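Local structure of hemolysin activator protein CdiB (Acinetobacter baumannii ACICU, 6WIL) at residues I3-L8 and Y291-G296. The protein probably secretes the CdiA toxin across the outer membrane for contact-dependent growth inhibition, as a two-partner secretion (TpsB) transporter of the Omp85 superfamily. Numbering follows the deposited sequence.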
ATOM      1  N   ILE A   3       5.592  16.926  35.999  1.00103.69           N
ATOM      2  CA  ILE A   3       4.780  15.972  35.252  1.00101.31           C
ATOM      3  C   ILE A   3       5.692  15.008  34.507  1.00 92.03           C
ATOM      4  O   ILE A   3       6.722  15.404  33.946  1.00 89.75           O
ATOM      5  CB  ILE A   3       3.831  16.712  34.291  1.00103.68           C
ATOM      6  CG1 ILE A   3       2.579  17.205  35.026  1.00 99.00           C
ATOM      7  CG2 ILE A   3       3.441  15.831  33.108  1.00 99.92           C
ATOM      8  CD1 ILE A   3       2.788  18.457  35.860  1.00 97.05           C
ATOM      9  N   GLU A   4       5.325  13.729  34.505  1.00 92.16           N
ATOM     10  CA  GLU A   4       6.174  12.715  33.887  1.00103.12           C
ATOM     11  C   GLU A   4       5.326  11.513  33.511  1.00 99.09           C
ATOM     12  O   GLU A   4       4.629  10.957  34.363  1.00100.25           O
ATOM     13  CB  GLU A   4       7.293  12.307  34.843  1.00 85.81           C
ATOM     14  CG  GLU A   4       8.284  11.319  34.267  1.00 94.34           C
ATOM     15  CD  GLU A   4       9.639  11.438  34.928  1.00 89.82           C
ATOM     16  OE1 GLU A   4      10.474  10.525  34.763  1.00 98.81           O
ATOM     17  OE2 GLU A   4       9.865  12.454  35.613  1.00 79.56           O
ATOM     18  N   ASP A   5       5.377  11.118  32.242  1.00 95.84           N
ATOM     19  CA  ASP A   5       4.845   9.828  31.815  1.00 96.27           C
ATOM     20  C   ASP A   5       6.035   8.878  31.757  1.00 90.56           C
ATOM     21  O   ASP A   5       6.786   8.859  30.778  1.00 68.97           O
ATOM     22  CB  ASP A   5       4.121   9.919  30.475  1.00 95.74           C
ATOM     23  CG  ASP A   5       3.197   8.732  30.232  1.00 92.85           C
ATOM     24  OD1 ASP A   5       2.955   7.961  31.186  1.00 79.33           O
ATOM     25  OD2 ASP A   5       2.713   8.567  29.091  1.00 99.77           O
ATOM     26  N   VAL A   6       6.215   8.104  32.830  1.00 77.32           N
ATOM     27  CA  VAL A   6       7.294   7.135  32.912  1.00 87.06           C
ATOM     28  C   VAL A   6       7.160   6.031  31.876  1.00 80.11           C
ATOM     29  O   VAL A   6       8.078   5.221  31.720  1.00 81.35           O
ATOM     30  CB  VAL A   6       7.349   6.530  34.332  1.00 78.67           C
ATOM     31  CG1 VAL A   6       7.246   7.627  35.383  1.00 71.32           C
ATOM     32  CG2 VAL A   6       6.242   5.508  34.508  1.00 78.45           C
ATOM     33  N   SER A   7       6.035   5.984  31.162  1.00 81.05           N
ATOM     34  CA  SER A   7       5.744   4.932  30.199  1.00 72.89           C
ATOM     35  C   SER A   7       5.984   5.346  28.753  1.00 77.43           C
ATOM     36  O   SER A   7       5.907   4.488  27.866  1.00 71.58           O
ATOM     37  CB  SER A   7       4.288   4.476  30.354  1.00 82.46           C
ATOM     38  OG  SER A   7       3.393   5.542  30.083  1.00 96.20           O
ATOM     39  N   LEU A   8       6.272   6.630  28.495  1.00 67.24           N
ATOM     40  CA  LEU A   8       6.474   7.167  27.150  1.00 76.33           C
ATOM     41  C   LEU A   8       7.377   6.282  26.289  1.00 76.13           C
ATOM     42  O   LEU A   8       7.085   6.101  25.100  1.00 64.93           O
ATOM     43  CB  LEU A   8       7.043   8.589  27.218  1.00 69.82           C
ATOM     44  CG  LEU A   8       7.221   9.322  25.882  1.00 72.84           C
ATOM     45  CD1 LEU A   8       5.925   9.988  25.432  1.00 62.85           C
ATOM     46  CD2 LEU A   8       8.356  10.334  25.960  1.00 64.42           C
ATOM     47  N   TYR A 291      -3.980  -1.258  24.668  1.00 37.20           N
ATOM     48  CA  TYR A 291      -2.609  -1.398  25.139  1.00 50.55           C
ATOM     49  C   TYR A 291      -2.565  -1.222  26.649  1.00 51.12           C
ATOM     50  O   TYR A 291      -3.140  -0.270  27.185  1.00 47.14           O
ATOM     51  CB  TYR A 291      -1.693  -0.379  24.456  1.00 42.75           C
ATOM     52  CG  TYR A 291      -0.268  -0.414  24.950  1.00 43.81           C
ATOM     53  CD1 TYR A 291       0.575  -1.465  24.619  1.00 45.21           C
ATOM     54  CD2 TYR A 291       0.237   0.609  25.740  1.00 50.09           C
ATOM     55  CE1 TYR A 291       1.880  -1.502  25.069  1.00 54.48           C
ATOM     56  CE2 TYR A 291       1.539   0.582  26.193  1.00 50.75           C
ATOM     57  CZ  TYR A 291       2.357  -0.474  25.856  1.00 54.02           C
ATOM     58  OH  TYR A 291       3.657  -0.501  26.309  1.00 59.68           O
ATOM     59  N   GLN A 292      -1.883  -2.139  27.330  1.00 51.45           N
ATOM     60  CA  GLN A 292      -1.732  -2.092  28.777  1.00 48.41           C
ATOM     61  C   GLN A 292      -0.281  -2.349  29.147  1.00 48.54           C
ATOM     62  O   GLN A 292       0.440  -3.061  28.442  1.00 50.53           O
ATOM     63  CB  GLN A 292      -2.636  -3.115  29.474  1.00 37.11           C
ATOM     64  CG  GLN A 292      -4.065  -2.640  29.655  1.00 58.26           C
ATOM     65  CD  GLN A 292      -5.084  -3.711  29.322  1.00 78.26           C
ATOM     66  OE1 GLN A 292      -4.763  -4.712  28.680  1.00 87.38           O
ATOM     67  NE2 GLN A 292      -6.325  -3.502  29.748  1.00 69.78           N
ATOM     68  N   TYR A 293       0.145  -1.751  30.257  1.00 40.76           N
ATOM     69  CA  TYR A 293       1.509  -1.926  30.728  1.00 52.20           C
ATOM     70  C   TYR A 293       1.529  -1.945  32.249  1.00 52.49           C
ATOM     71  O   TYR A 293       0.602  -1.472  32.912  1.00 42.87           O
ATOM     72  CB  TYR A 293       2.434  -0.822  30.200  1.00 43.69           C
ATOM     73  CG  TYR A 293       2.136   0.537  30.789  1.00 67.95           C
ATOM     74  CD1 TYR A 293       1.203   1.380  30.199  1.00 55.61           C
ATOM     75  CD2 TYR A 293       2.783   0.976  31.940  1.00 54.84           C
ATOM     76  CE1 TYR A 293       0.922   2.620  30.736  1.00 60.08           C
ATOM     77  CE2 TYR A 293       2.508   2.213  32.484  1.00 58.00           C
ATOM     78  CZ  TYR A 293       1.577   3.031  31.879  1.00 67.35           C
ATOM     79  OH  TYR A 293       1.301   4.267  32.415  1.00 75.17           O
ATOM     80  N   ARG A 294       2.605  -2.512  32.792  1.00 60.98           N
ATOM     81  CA  ARG A 294       2.950  -2.414  34.204  1.00 49.68           C
ATOM     82  C   ARG A 294       4.453  -2.205  34.299  1.00 51.84           C
ATOM     83  O   ARG A 294       5.221  -2.882  33.610  1.00 63.24           O
ATOM     84  CB  ARG A 294       2.542  -3.665  34.997  1.00 51.36           C
ATOM     85  CG  ARG A 294       1.042  -3.888  35.108  1.00 58.39           C
ATOM     86  CD  ARG A 294       0.731  -5.182  35.852  1.00 86.45           C
ATOM     87  NE  ARG A 294      -0.701  -5.482  35.870  1.00115.54           N
ATOM     88  CZ  ARG A 294      -1.230  -6.590  36.384  1.00107.90           C
ATOM     89  NH1 ARG A 294      -0.444  -7.513  36.924  1.00105.41           N
ATOM     90  NH2 ARG A 294      -2.544  -6.778  36.355  1.00109.97           N
ATOM     91  N   GLN A 295       4.871  -1.268  35.145  1.00 58.30           N
ATOM     92  CA  GLN A 295       6.275  -0.891  35.217  1.00 71.80           C
ATOM     93  C   GLN A 295       6.699  -0.686  36.665  1.00 68.94           C
ATOM     94  O   GLN A 295       5.979  -0.068  37.454  1.00 58.28           O
ATOM     95  CB  GLN A 295       6.539   0.380  34.408  1.00 62.13           C
ATOM     96  CG  GLN A 295       7.998   0.752  34.306  1.00 72.28           C
ATOM     97  CD  GLN A 295       8.207   1.998  33.482  1.00 82.23           C
ATOM     98  OE1 GLN A 295       8.891   2.928  33.905  1.00 95.25           O
ATOM     99  NE2 GLN A 295       7.616   2.025  32.293  1.00 84.52           N
ATOM    100  N   GLY A 296       7.881  -1.196  36.997  1.00 59.16           N
ATOM    101  CA  GLY A 296       8.419  -1.161  38.339  1.00 77.63           C
ATOM    102  C   GLY A 296       8.833  -2.541  38.799  1.00 97.03           C
ATOM    103  O   GLY A 296       8.714  -3.532  38.082  1.00 97.67           O
TER
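Y293 and S7 meet where the turn leading into helix 8-27 comes up against barrel strand 282-295. In Y293, chi1 of 69° carries CG toward the turn, and the ring beyond it presents a face to S7. S7 CB stands 3.8 Å from the ring centroid, in a CH-pi contact displaced toward CZ, the hydroxyl-bearing rim, and CZ of Y293 is its closest ring atom, at 3.4 Å. S7 OG lies 3.4 Å from Y293 OH. S7 OG donates a 2.7 Å hydrogen bond to D5 OD1, reaching the carboxylate from above its plane. D5 OD2 forms a salt bridge with R356, and the side chains of D5 and Y293 both touch S344 on strand 329-346.

Two residues further along, Q295 extends its side chain to the turn, CG anti to the backbone N (chi1 -174°). NE2 of Q295 donates to V6 O at 3.3 Å; the bond is bent, 143° at the hydrogen, and the donor sits above the carbonyl plane. Q295 OE1 is just as close to V6 O, an acceptor pair that probably offsets part of the bond's gain, and lies 3.7 Å from V6 CG2.

D5 to L8 form a type I turn, closed by L8 N to D5 O at 3.2 Å and running straight into helix 8-27, which probably plugs the pore, as the N-terminal helix of FhaC does; Y291 touches that helix. Between turn and strand the polar link is one long, bent hydrogen bond beside the ring-face contact, consistent with a releasable plug, though the D5-R356 salt bridge would also have to break.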